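Local coordinates for protein VP5 (PDB 6QGI) that is an envelope protein of a pleomorphic virus infecting haloarchaea and probably drives fusion of the viral envelope with the host membrane, at residues Val380-Ala385 with Thr418-Ala423; Ala386-Ala391 with Glu412-Ile417; Glu154-Asn159 with Gly180-Asp185; Glu123-Leu128 with Ala158-Ser163. One frame throughout, in Å; residues are numbered along the deposited sequence.

The four contacts fall into two pairs at separate parts of VP5. Contacts 3 and 4 come first along the chain, in the N-terminal part of the protein; they share Ala-158 and Asn-159 on strand 155-159, and their centres lie 9 Å apart. Contact 3 pairs that strand with strand 176-186, and contact 4 sets it against helix 91-133. Contacts 1 and 2 follow later, 8 Å apart between centres and joined through neighbouring strands 378-384 and 389-393, with contact 2 nested inside the loop that contact 1 closes. Between the pairs the centres are 50 to 56 Å apart, so they belong to well-separated parts of the chain: a helix-backed sheet and an all-beta, glycan-bearing region.

Contact 1: Val380-Ala385 with Thr418-Ala423; sequences VELNTA and TSIESA
Ile-420 and Thr-384 set the packing where strand 380-384 runs antiparallel to strand 418-423. Ile-420 has CG1 anti to its carbonyl carbon (chi1 -55°), and its CD1 tip reaches 3.8 Å from Thr-384 CG2. The same residue's CG2 branch touches Leu-382 CD2, the two side chains crossing at about a right angle. Thr-384 keeps OG1 in the crowded position between N and carbonyl carbon (chi1 61°), where it accepts a bond from Glu-388 N, while its CG2 lies 3.9 Å from Thr-418 CG2, these two side chains also crossing at about a right angle. Trp-356 and Tyr-359 add aromatic surface beside Ala-423.

Asn-383 and Ser-422 share another face, their CB atoms 3.9 Å apart; the amide OD1 of Asn-383 is engaged by Thr-389 OG1. In the backbone, Asn-383 N gives a hydrogen bond of 2.8 Å to Ser-422 O from above the carbonyl plane. Asn-383 O receives Glu-421 N at 3.1 Å, nearly along the C=O axis, and a weaker, longer bond from Ser-422 N. Glu-421 holds CG anti to its carbonyl carbon, 3.8 Å from Ala-385 CA, and bends beyond it, while Ala-385 N makes a weak bond to Ser-419 O. With Glu-421 and Ser-422 both set against Asn-383, the register slips by one residue, the signature of a classic beta bulge in an antiparallel sheet.

Contact 2: Ala386-Ala391 with Glu412-Ile417; sequences ANETVA and ELETDI
Glu-388 places CG anti to its carbonyl carbon (chi1 -59°) and runs on extended, which carries its carboxylate across to 412-417; Thr-415 answers with OG1 in the crowded position between N and carbonyl carbon (chi1 58°). The arrangement is a loop laid over a beta-hairpin, at the start of its second strand: 412-417, which has no regular structure, runs roughly opposite to 386-391, which comprises the end of the turn joining strands 378-384 and 389-393 and the start of the second strand. The backbones stay too distant for strand pairing, even the nearest CA pairs, such as Glu-388 with Leu-413, being 7.3 Å apart, so side chains make the contact.

Thr-415 OG1 donates a weak hydrogen bond of 3.0 Å to Glu-388 OE1. The other oxygen, OE2, lies 3.4 Å from Glu-414 CB, and Glu-414 OE1 comes within 4.3 Å of Glu-388 OE2, the carboxylates turned 75° apart; two like charges so close would probably raise the proton affinity of one of them. Leu-413 crosses Glu-388 obliquely, its CD2 3.8 Å from Glu-388 CB, and continues to Val-390. Leu-413 also packs on Thr-384, tying the loop to the sheet. Val-390 divides its branches between two partners: CG2 meets Leu-413 CD2 at 3.9 Å, while CG1, anti to the backbone N, lies 3.4 Å from Glu-412 OE1.

Contact 3: Glu154-Asn159 with Gly180-Asp185; sequences EDLLAN and GTVEVD
Backbone hydrogen bonds hold 154-159 and 180-185 together in register. Leu-157 and Glu-183 form a reciprocal pair: Leu-157 N binds Glu-183 O almost straight (174°), and Glu-183 N returns a bond of 2.7 Å to Leu-157 O. Asn-159 and Thr-181 do the same, Asn-159 N lying nearly along the C=O axis of Thr-181 and Thr-181 N in the carbonyl plane of Asn-159. At the other end, Asp-185 N binds Asp-155 O. These strands are antiparallel neighbours in a four-stranded sheet, in which strand 189-193 lies beyond strand 176-186.

Polar side chains meet on the face of Leu-157, Asn-159, Thr-181 and Glu-183. A single amide nitrogen, Asn-159 ND2, grips two acceptors close to its plane: Glu-183 OE2 at 2.9 Å, through the anti lone pair, and Thr-181 OG1 at 3.1 Å. Glu-183 reaches it with CG anti to the backbone N (chi1 -173°) and an extended chain, its carboxylate turned 24° from the amide; Thr-181 OG1 also binds Asp-165 O. Leu-157 lies alongside Glu-183, CD1 being 3.7 Å from OE1.

On the other face, Leu-156 CD1 meets Val-182 CG1 at 4.1 Å, the chains side by side. Charge crowds the end: Glu-154 OE1 and Asp-185 OD1, two acceptors and not a bond, lie 3.3 Å apart in nearly coplanar carboxylates, and OD1 also accepts a hydrogen bond from Gly-187 N.

Contact 4: Glu123-Leu128 with Ala158-Ser163; sequences ELDSIL and ANPSGS
Helix 123-128, a piece of the long helix 91-133, passes the end of strand 155-159 with Asp-125 CA 4.9 Å from Ala-158 CA, close enough for the small alanine to rest directly on the helix backbone. Beyond Asn-159 the chain leaves the strand and folds into a type II beta turn from Pro-160 to Ser-163, with Gly-162 at its third position (phi 107°) and Ser-163 N bonded to Pro-160 O.

Ala-158 points its CB at the helix, 3.7 Å from Asp-125 N. Two leucines one turn apart flank that methyl: Leu-124, with CG anti to the backbone N (chi1 178°), brings CD2 to 3.9 Å from CB, and Leu-128, with CG beside its backbone N (chi1 -57°), brings CD1 equally close to CB and within 3.6 Å of Ala-158 N. Val-121 of the same helix also touches the alanine. Asp-125 extends its carboxylate with CG anti to the backbone N and crosses the Pro-160 ring at about a right angle, OD2 being 3.5 Å from CG of the ring.

Its other oxygen, OD1, faces Ala-158 O at 3.0 Å, acceptor against acceptor. Apolar packing around the Ala-158 methyl carries the contact, with no polar attraction between these two oxygens, whose repulsion might be eased if the aspartate were protonated.

Contact 1: Val380-Ala385 with Thr418-Ala423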
# COMPACT_ATOMS: atom_id res chain seq x y z
N VAL A 380 17.70 9.51 -17.70
CA VAL A 380 17.71 8.93 -19.05
C VAL A 380 19.12 9.11 -19.61
O VAL A 380 19.61 10.23 -19.72
CB VAL A 380 16.59 9.49 -19.98
CG1 VAL A 380 16.60 8.80 -21.34
CG2 VAL A 380 15.21 9.36 -19.33
N GLU A 381 19.79 7.98 -19.88
CA GLU A 381 21.15 7.89 -20.42
C GLU A 381 21.07 7.67 -21.92
O GLU A 381 20.73 6.58 -22.38
CB GLU A 381 21.93 6.77 -19.72
CG GLU A 381 23.43 7.00 -19.67
CD GLU A 381 24.22 5.79 -19.21
OE1 GLU A 381 24.52 4.92 -20.07
OE2 GLU A 381 24.53 5.71 -18.00
N LEU A 382 21.35 8.73 -22.69
CA LEU A 382 21.25 8.68 -24.14
C LEU A 382 22.60 8.48 -24.80
O LEU A 382 23.60 9.09 -24.40
CB LEU A 382 20.59 9.95 -24.68
CG LEU A 382 19.18 10.22 -24.17
CD1 LEU A 382 18.79 11.62 -24.40
CD2 LEU A 382 18.19 9.26 -24.76
N ASN A 383 22.62 7.60 -25.81
CA ASN A 383 23.80 7.27 -26.61
C ASN A 383 23.63 7.83 -28.02
O ASN A 383 22.79 7.36 -28.80
CB ASN A 383 24.05 5.75 -26.63
CG ASN A 383 24.44 5.16 -25.29
OD1 ASN A 383 24.94 5.83 -24.40
ND2 ASN A 383 24.21 3.87 -25.12
N THR A 384 24.40 8.88 -28.31
CA THR A 384 24.40 9.62 -29.57
C THR A 384 25.06 8.78 -30.69
O THR A 384 25.80 7.83 -30.39
CB THR A 384 25.09 10.98 -29.39
OG1 THR A 384 26.44 10.76 -29.00
CG2 THR A 384 24.41 11.87 -28.34
N ALA A 385 24.80 9.14 -31.97
CA ALA A 385 25.34 8.50 -33.18
C ALA A 385 26.88 8.56 -33.22
O ALA A 385 27.50 7.64 -33.75
CB ALA A 385 24.77 9.15 -34.43
N THR A 418 23.10 15.77 -33.84
CA THR A 418 23.28 14.32 -33.99
C THR A 418 21.92 13.59 -33.92
O THR A 418 20.88 14.23 -33.85
CB THR A 418 24.31 13.80 -32.94
OG1 THR A 418 24.54 12.40 -33.13
CG2 THR A 418 23.90 14.08 -31.49
N SER A 419 21.95 12.24 -34.01
CA SER A 419 20.78 11.37 -33.92
C SER A 419 20.96 10.35 -32.79
O SER A 419 22.00 9.68 -32.75
CB SER A 419 20.52 10.67 -35.25
OG SER A 419 20.19 11.59 -36.28
N ILE A 420 19.97 10.24 -31.88
CA ILE A 420 20.01 9.29 -30.77
C ILE A 420 19.75 7.88 -31.32
O ILE A 420 18.70 7.63 -31.93
CB ILE A 420 19.03 9.66 -29.60
CG1 ILE A 420 19.25 11.10 -29.07
CG2 ILE A 420 19.09 8.63 -28.46
CD1 ILE A 420 20.60 11.39 -28.28
N GLU A 421 20.73 6.99 -31.14
CA GLU A 421 20.67 5.60 -31.62
C GLU A 421 20.16 4.67 -30.53
O GLU A 421 19.38 3.76 -30.82
CB GLU A 421 22.05 5.14 -32.12
CG GLU A 421 22.56 5.89 -33.34
CD GLU A 421 21.69 5.85 -34.58
OE1 GLU A 421 21.16 4.77 -34.92
OE2 GLU A 421 21.54 6.92 -35.23
N SER A 422 20.59 4.90 -29.28
CA SER A 422 20.21 4.11 -28.11
C SER A 422 19.92 5.00 -26.90
O SER A 422 20.47 6.09 -26.78
CB SER A 422 21.33 3.12 -27.75
OG SER A 422 21.68 2.31 -28.86
N ALA A 423 19.05 4.51 -25.99
CA ALA A 423 18.66 5.20 -24.76
C ALA A 423 18.20 4.20 -23.71
O ALA A 423 17.57 3.20 -24.06
CB ALA A 423 17.54 6.19 -25.04

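Contact 2: Ala386-Ala391 with Glu412-Ile417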
# COMPACT_ATOMS: atom_id res chain seq x y z
N ALA A 386 27.48 9.62 -32.63
CA ALA A 386 28.92 9.83 -32.54
C ALA A 386 29.52 9.15 -31.27
O ALA A 386 30.60 9.53 -30.81
CB ALA A 386 29.23 11.32 -32.55
N ASN A 387 28.81 8.13 -30.74
CA ASN A 387 29.12 7.30 -29.57
C ASN A 387 29.38 8.15 -28.29
O ASN A 387 30.23 7.81 -27.47
CB ASN A 387 30.27 6.33 -29.87
CG ASN A 387 29.84 5.14 -30.71
OD1 ASN A 387 28.65 4.80 -30.82
ND2 ASN A 387 30.79 4.46 -31.32
N GLU A 388 28.57 9.20 -28.10
CA GLU A 388 28.64 10.06 -26.92
C GLU A 388 27.49 9.67 -25.98
O GLU A 388 26.34 9.62 -26.41
CB GLU A 388 28.59 11.56 -27.28
CG GLU A 388 29.71 12.05 -28.19
CD GLU A 388 29.58 13.47 -28.70
OE1 GLU A 388 28.45 14.01 -28.70
OE2 GLU A 388 30.61 14.05 -29.11
N THR A 389 27.83 9.34 -24.73
CA THR A 389 26.86 8.92 -23.71
C THR A 389 26.67 10.03 -22.68
O THR A 389 27.65 10.52 -22.11
CB THR A 389 27.32 7.60 -23.07
OG1 THR A 389 27.48 6.62 -24.10
CG2 THR A 389 26.35 7.10 -22.01
N VAL A 390 25.41 10.45 -22.47
CA VAL A 390 25.05 11.51 -21.52
C VAL A 390 23.77 11.11 -20.74
O VAL A 390 22.77 10.73 -21.35
CB VAL A 390 24.89 12.91 -22.18
CG1 VAL A 390 24.51 13.97 -21.15
CG2 VAL A 390 26.16 13.33 -22.93
N ALA A 391 23.83 11.22 -19.40
CA ALA A 391 22.72 10.93 -18.49
C ALA A 391 22.12 12.24 -17.96
O ALA A 391 22.86 13.13 -17.53
CB ALA A 391 23.19 10.06 -17.34
N GLU A 412 27.45 19.41 -22.47
CA GLU A 412 28.07 18.10 -22.23
C GLU A 412 28.47 17.39 -23.54
O GLU A 412 29.23 16.41 -23.50
CB GLU A 412 27.14 17.19 -21.41
CG GLU A 412 26.97 17.64 -19.96
CD GLU A 412 25.90 16.93 -19.17
OE1 GLU A 412 24.71 16.99 -19.57
OE2 GLU A 412 26.23 16.34 -18.11
N LEU A 413 27.98 17.89 -24.70
CA LEU A 413 28.28 17.30 -26.00
C LEU A 413 29.32 18.09 -26.80
O LEU A 413 29.50 19.30 -26.59
CB LEU A 413 27.01 17.16 -26.85
CG LEU A 413 25.97 16.10 -26.44
CD1 LEU A 413 24.72 16.21 -27.29
CD2 LEU A 413 26.53 14.69 -26.53
N GLU A 414 29.98 17.40 -27.74
CA GLU A 414 30.97 17.93 -28.68
C GLU A 414 30.34 18.06 -30.07
O GLU A 414 30.72 18.93 -30.85
CB GLU A 414 32.21 17.02 -28.72
CG GLU A 414 33.23 17.25 -27.61
CD GLU A 414 32.75 17.22 -26.16
OE1 GLU A 414 32.13 16.21 -25.76
OE2 GLU A 414 32.99 18.21 -25.44
N THR A 415 29.37 17.17 -30.36
CA THR A 415 28.58 17.14 -31.59
C THR A 415 27.12 17.32 -31.15
O THR A 415 26.43 16.35 -30.83
CB THR A 415 28.85 15.85 -32.41
OG1 THR A 415 28.56 14.70 -31.61
CG2 THR A 415 30.28 15.77 -32.94
N ASP A 416 26.69 18.60 -31.05
CA ASP A 416 25.35 18.99 -30.62
C ASP A 416 24.29 18.50 -31.62
O ASP A 416 23.24 18.02 -31.21
CB ASP A 416 25.26 20.52 -30.43
CG ASP A 416 25.59 21.38 -31.65
OD1 ASP A 416 26.13 20.84 -32.64
OD2 ASP A 416 25.33 22.59 -31.60
N ILE A 417 24.57 18.61 -32.93
CA ILE A 417 23.66 18.15 -33.96
C ILE A 417 24.00 16.69 -34.23
O ILE A 417 25.10 16.40 -34.73
CB ILE A 417 23.71 19.04 -35.24
CG1 ILE A 417 23.45 20.53 -34.90
CG2 ILE A 417 22.69 18.53 -36.28
CD1 ILE A 417 23.82 21.53 -35.98

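Contact 3: Glu154-Asn159 with Gly180-Asp185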
# COMPACT_ATOMS: atom_id res chain seq x y z
N GLU A 154 -27.42 17.51 -6.43
CA GLU A 154 -27.72 18.85 -5.90
C GLU A 154 -26.46 19.50 -5.29
O GLU A 154 -26.24 20.69 -5.51
CB GLU A 154 -28.86 18.82 -4.88
CG GLU A 154 -30.23 18.61 -5.50
CD GLU A 154 -31.35 19.47 -4.96
OE1 GLU A 154 -31.26 19.92 -3.79
OE2 GLU A 154 -32.33 19.69 -5.70
N ASP A 155 -25.64 18.71 -4.57
CA ASP A 155 -24.38 19.13 -3.96
C ASP A 155 -23.55 17.94 -3.50
O ASP A 155 -24.08 16.86 -3.23
CB ASP A 155 -24.61 20.09 -2.77
CG ASP A 155 -23.57 21.20 -2.60
OD1 ASP A 155 -22.62 21.25 -3.40
OD2 ASP A 155 -23.72 22.01 -1.66
N LEU A 156 -22.23 18.14 -3.45
CA LEU A 156 -21.23 17.19 -2.97
C LEU A 156 -20.59 17.84 -1.75
O LEU A 156 -19.98 18.90 -1.87
CB LEU A 156 -20.20 16.85 -4.07
CG LEU A 156 -18.92 16.09 -3.67
CD1 LEU A 156 -19.22 14.66 -3.25
CD2 LEU A 156 -17.92 16.10 -4.80
N LEU A 157 -20.81 17.24 -0.57
CA LEU A 157 -20.32 17.78 0.70
C LEU A 157 -19.48 16.76 1.48
O LEU A 157 -19.58 15.55 1.26
CB LEU A 157 -21.50 18.27 1.56
CG LEU A 157 -22.36 19.41 0.97
CD1 LEU A 157 -23.64 19.58 1.74
CD2 LEU A 157 -21.59 20.72 0.89
N ALA A 158 -18.61 17.26 2.36
CA ALA A 158 -17.75 16.45 3.20
C ALA A 158 -17.88 16.90 4.65
O ALA A 158 -17.69 18.08 4.95
CB ALA A 158 -16.31 16.54 2.73
N ASN A 159 -18.27 15.97 5.53
CA ASN A 159 -18.47 16.24 6.95
C ASN A 159 -17.34 15.58 7.74
O ASN A 159 -17.40 14.36 7.95
CB ASN A 159 -19.85 15.75 7.38
CG ASN A 159 -20.94 16.17 6.44
OD1 ASN A 159 -21.40 17.31 6.47
ND2 ASN A 159 -21.37 15.26 5.60
N GLY A 180 -15.63 10.55 9.43
CA GLY A 180 -16.02 11.52 8.40
C GLY A 180 -16.91 10.91 7.34
O GLY A 180 -16.76 9.73 7.02
N THR A 181 -17.86 11.71 6.81
CA THR A 181 -18.78 11.21 5.78
C THR A 181 -18.73 12.03 4.51
O THR A 181 -18.58 13.26 4.55
CB THR A 181 -20.24 11.13 6.27
OG1 THR A 181 -20.73 12.44 6.57
CG2 THR A 181 -20.43 10.18 7.43
N VAL A 182 -18.88 11.34 3.37
CA VAL A 182 -19.00 11.93 2.05
C VAL A 182 -20.51 12.05 1.81
O VAL A 182 -21.21 11.03 1.77
CB VAL A 182 -18.24 11.13 0.95
CG1 VAL A 182 -18.36 11.81 -0.41
CG2 VAL A 182 -16.78 10.93 1.33
N GLU A 183 -21.01 13.28 1.74
CA GLU A 183 -22.43 13.61 1.60
C GLU A 183 -22.83 13.94 0.17
O GLU A 183 -22.14 14.71 -0.50
CB GLU A 183 -22.75 14.81 2.51
CG GLU A 183 -24.21 15.19 2.64
CD GLU A 183 -24.50 16.34 3.60
OE1 GLU A 183 -25.57 16.97 3.45
OE2 GLU A 183 -23.68 16.59 4.51
N VAL A 184 -23.96 13.37 -0.28
CA VAL A 184 -24.58 13.63 -1.58
C VAL A 184 -25.93 14.27 -1.28
O VAL A 184 -26.83 13.58 -0.80
CB VAL A 184 -24.73 12.37 -2.48
CG1 VAL A 184 -25.37 12.71 -3.82
CG2 VAL A 184 -23.39 11.68 -2.69
N ASP A 185 -26.05 15.60 -1.50
CA ASP A 185 -27.29 16.34 -1.26
C ASP A 185 -28.33 15.98 -2.31
O ASP A 185 -28.05 16.02 -3.51
CB ASP A 185 -27.02 17.86 -1.25
CG ASP A 185 -28.17 18.71 -0.72
OD1 ASP A 185 -29.12 18.96 -1.49
OD2 ASP A 185 -28.09 19.14 0.44

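Contact 4: Glu123-Leu128 with Ala158-Ser163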
# COMPACT_ATOMS: atom_id res chain seq x y z
N GLU A 123 -9.64 16.65 4.18
CA GLU A 123 -8.94 17.24 3.05
C GLU A 123 -9.93 17.61 1.95
O GLU A 123 -9.78 18.67 1.34
CB GLU A 123 -7.90 16.25 2.52
CG GLU A 123 -6.93 16.81 1.50
CD GLU A 123 -5.99 15.75 0.97
OE1 GLU A 123 -4.76 15.93 1.08
OE2 GLU A 123 -6.49 14.73 0.44
N LEU A 124 -10.94 16.75 1.72
CA LEU A 124 -12.00 16.98 0.74
C LEU A 124 -12.82 18.20 1.15
O LEU A 124 -13.14 19.02 0.29
CB LEU A 124 -12.91 15.74 0.56
CG LEU A 124 -14.10 15.86 -0.42
CD1 LEU A 124 -13.63 16.10 -1.85
CD2 LEU A 124 -14.99 14.64 -0.36
N ASP A 125 -13.11 18.34 2.46
CA ASP A 125 -13.87 19.46 3.00
C ASP A 125 -13.15 20.78 2.74
O ASP A 125 -13.80 21.75 2.31
CB ASP A 125 -14.15 19.28 4.50
CG ASP A 125 -15.06 20.34 5.10
OD1 ASP A 125 -16.13 20.62 4.51
OD2 ASP A 125 -14.71 20.89 6.18
N SER A 126 -11.81 20.81 2.93
CA SER A 126 -10.99 21.99 2.68
C SER A 126 -10.81 22.23 1.16
O SER A 126 -10.59 23.37 0.77
CB SER A 126 -9.65 21.92 3.40
OG SER A 126 -8.94 20.74 3.11
N ILE A 127 -10.96 21.18 0.31
CA ILE A 127 -10.94 21.32 -1.15
C ILE A 127 -12.23 22.06 -1.54
O ILE A 127 -12.16 23.11 -2.19
CB ILE A 127 -10.79 19.97 -1.92
CG1 ILE A 127 -9.36 19.42 -1.84
CG2 ILE A 127 -11.25 20.10 -3.38
CD1 ILE A 127 -9.26 17.88 -1.96
N LEU A 128 -13.39 21.53 -1.10
CA LEU A 128 -14.73 22.09 -1.36
C LEU A 128 -14.86 23.52 -0.82
O LEU A 128 -15.65 24.29 -1.37
CB LEU A 128 -15.84 21.18 -0.78
CG LEU A 128 -15.90 19.72 -1.25
CD1 LEU A 128 -16.76 18.89 -0.33
CD2 LEU A 128 -16.39 19.59 -2.67
N ALA A 158 -18.61 17.26 2.36
CA ALA A 158 -17.75 16.45 3.20
C ALA A 158 -17.88 16.90 4.65
O ALA A 158 -17.69 18.08 4.95
CB ALA A 158 -16.31 16.54 2.73
N ASN A 159 -18.27 15.97 5.53
CA ASN A 159 -18.47 16.24 6.95
C ASN A 159 -17.34 15.58 7.74
O ASN A 159 -17.40 14.36 7.95
CB ASN A 159 -19.85 15.75 7.38
CG ASN A 159 -20.94 16.17 6.44
OD1 ASN A 159 -21.40 17.31 6.47
ND2 ASN A 159 -21.37 15.26 5.60
N PRO A 160 -16.28 16.33 8.13
CA PRO A 160 -15.15 15.70 8.85
C PRO A 160 -15.53 15.19 10.23
O PRO A 160 -16.50 15.68 10.81
CB PRO A 160 -14.11 16.82 8.95
CG PRO A 160 -14.55 17.87 8.01
CD PRO A 160 -16.04 17.77 7.93
N SER A 161 -14.75 14.23 10.78
CA SER A 161 -14.96 13.68 12.12
C SER A 161 -15.16 14.81 13.12
O SER A 161 -14.44 15.81 13.09
CB SER A 161 -13.80 12.78 12.53
OG SER A 161 -12.56 13.47 12.59
N GLY A 162 -16.21 14.68 13.93
CA GLY A 162 -16.59 15.70 14.90
C GLY A 162 -17.85 16.43 14.48
O GLY A 162 -18.65 16.81 15.34
N SER A 163 -18.04 16.63 13.14
CA SER A 163 -19.21 17.30 12.55
C SER A 163 -20.50 16.56 12.87
O SER A 163 -20.48 15.35 13.12
CB SER A 163 -19.06 17.42 11.04
OG SER A 163 -17.97 18.26 10.71